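Local coordinates for protein oxygenase-reductase (Streptomyces fradiae, PDB 4OSP) that probably reduces the C-6 ketone of angucyclinones with NADPH in urdamycin biosynthesis, through the C-terminal ketoreductase domain of UrdM that this chain represents, at residues Val110-Pro116 with Pro165-Tyr170. Sequence-based numbering, arbitrary orientation.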
# COMPACT_ATOMS: atom_id res chain seq x y z
N VAL B 110 -9.47 20.59 -10.38
CA VAL B 110 -10.60 20.47 -11.29
C VAL B 110 -10.64 19.08 -11.93
O VAL B 110 -9.60 18.52 -12.26
CB VAL B 110 -10.63 21.57 -12.39
CG1 VAL B 110 -10.48 22.96 -11.77
CG2 VAL B 110 -9.56 21.33 -13.44
N MET B 111 -11.85 18.54 -12.08
CA MET B 111 -12.03 17.28 -12.77
C MET B 111 -12.09 17.45 -14.29
O MET B 111 -12.20 18.57 -14.80
CB MET B 111 -13.25 16.53 -12.22
CG MET B 111 -12.92 15.71 -10.99
SD MET B 111 -14.34 15.07 -10.09
CE MET B 111 -14.48 16.26 -8.75
N GLY B 112 -11.98 16.34 -15.02
CA GLY B 112 -11.96 16.37 -16.48
C GLY B 112 -13.33 16.16 -17.11
O GLY B 112 -13.71 16.88 -18.04
N GLY B 113 -14.06 15.16 -16.61
CA GLY B 113 -15.42 14.86 -17.07
C GLY B 113 -15.50 14.50 -18.54
O GLY B 113 -16.29 15.07 -19.29
N VAL B 114 -14.67 13.54 -18.95
CA VAL B 114 -14.56 13.12 -20.35
C VAL B 114 -14.05 11.66 -20.40
O VAL B 114 -13.25 11.24 -19.55
CB VAL B 114 -13.64 14.08 -21.16
CG1 VAL B 114 -12.78 13.34 -22.16
CG2 VAL B 114 -14.45 15.17 -21.84
N ALA B 115 -14.56 10.89 -21.37
CA ALA B 115 -14.07 9.52 -21.62
C ALA B 115 -12.59 9.54 -22.06
O ALA B 115 -12.16 10.51 -22.70
CB ALA B 115 -14.93 8.83 -22.67
N PRO B 116 -11.83 8.48 -21.72
CA PRO B 116 -10.38 8.47 -22.03
C PRO B 116 -10.07 8.71 -23.51
O PRO B 116 -8.95 9.09 -23.86
CB PRO B 116 -9.92 7.07 -21.58
CG PRO B 116 -11.16 6.30 -21.28
CD PRO B 116 -12.23 7.29 -20.96
N PRO B 165 -12.23 4.97 -15.19
CA PRO B 165 -11.67 5.46 -16.46
C PRO B 165 -12.24 6.81 -16.87
O PRO B 165 -11.62 7.53 -17.65
CB PRO B 165 -12.08 4.38 -17.47
CG PRO B 165 -12.37 3.17 -16.65
CD PRO B 165 -12.92 3.68 -15.35
N GLN B 166 -13.42 7.15 -16.34
CA GLN B 166 -14.09 8.41 -16.67
C GLN B 166 -13.30 9.66 -16.24
O GLN B 166 -13.51 10.76 -16.76
CB GLN B 166 -15.50 8.43 -16.04
CG GLN B 166 -16.39 9.59 -16.50
CD GLN B 166 -16.39 9.79 -18.01
OE1 GLN B 166 -16.32 8.83 -18.79
NE2 GLN B 166 -16.48 11.05 -18.43
N GLU B 167 -12.38 9.48 -15.29
CA GLU B 167 -11.64 10.59 -14.73
C GLU B 167 -10.15 10.24 -14.63
O GLU B 167 -9.47 10.63 -13.67
CB GLU B 167 -12.23 10.94 -13.36
CG GLU B 167 -12.41 12.43 -13.10
CD GLU B 167 -12.93 13.18 -14.32
OE1 GLU B 167 -14.15 13.40 -14.40
OE2 GLU B 167 -12.11 13.53 -15.19
N VAL B 168 -9.66 9.53 -15.63
CA VAL B 168 -8.31 8.97 -15.58
C VAL B 168 -7.23 10.06 -15.54
O VAL B 168 -6.32 10.01 -14.70
CB VAL B 168 -8.05 7.94 -16.72
CG1 VAL B 168 -8.35 8.53 -18.09
CG2 VAL B 168 -6.62 7.39 -16.66
N ALA B 169 -7.35 11.05 -16.41
CA ALA B 169 -6.41 12.16 -16.44
C ALA B 169 -6.36 12.88 -15.08
O ALA B 169 -5.28 13.25 -14.61
CB ALA B 169 -6.76 13.12 -17.56
N TYR B 170 -7.53 13.05 -14.46
CA TYR B 170 -7.64 13.68 -13.15
C TYR B 170 -6.94 12.87 -12.06
O TYR B 170 -6.26 13.44 -11.19
CB TYR B 170 -9.10 13.91 -12.79
CG TYR B 170 -9.38 14.22 -11.32
CD1 TYR B 170 -9.38 15.54 -10.85
CD2 TYR B 170 -9.69 13.20 -10.42
CE1 TYR B 170 -9.66 15.83 -9.51
CE2 TYR B 170 -9.97 13.48 -9.08
CZ TYR B 170 -9.95 14.79 -8.63
OH TYR B 170 -10.23 15.06 -7.31
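The carboxylate of Glu167 accepts hydrogen bonds from two successive backbone amides. Gly112 N donates to Glu167 OE2 at 2.8 Å. Gly113 N donates to Glu167 OE1 at 2.8 Å and more weakly to Glu167 OE2 at 2.9 Å. Both glycines suit this site. A CB on Gly112 would clash with OE2, and Gly113 has positive phi. Glu167 is also the N-cap residue of helix 168-187.

The domain is a Rossmann-type short-chain dehydrogenase/reductase. The loop 110-116 follows strand 103-106 and the NADP(+)-binding residues Asn107 and Gly109. Tyr170 and the NADP(+)-binding Lys174 form the YxxxK pair of this family. In relatives that tyrosine is the catalytic acid, and Tyr170 probably acts likewise. The contact thus brings the loop that follows Asn107 and Gly109 against the start of the helix carrying this pair.

Met111 lies over one face of the Tyr170 ring. Its CG makes a CH-pi contact, 3.6 Å from the ring centroid. Its SD adds a Met-aromatic contact, 4.7 Å from that centroid. Val110 O meets the ring edge, 3.3 Å from Tyr170 CD1.

At the other end, Val114 O and Gln166 O come within 2.8 Å. Both are acceptors, so this is not a hydrogen bond. The side-chain amide of Gln166 lies along the backbone of Gly113 to Ala115, with Gln166 NE2 3.5 Å from Ala115 N. Pro116 and Pro165 both pack on His187 of the second subunit, so this end meets the subunit interface. Within the chain, Pro116 CB touches Val168 CG1 at 4.1 Å, and Pro116 CD approaches Pro165 O to 3.4 Å.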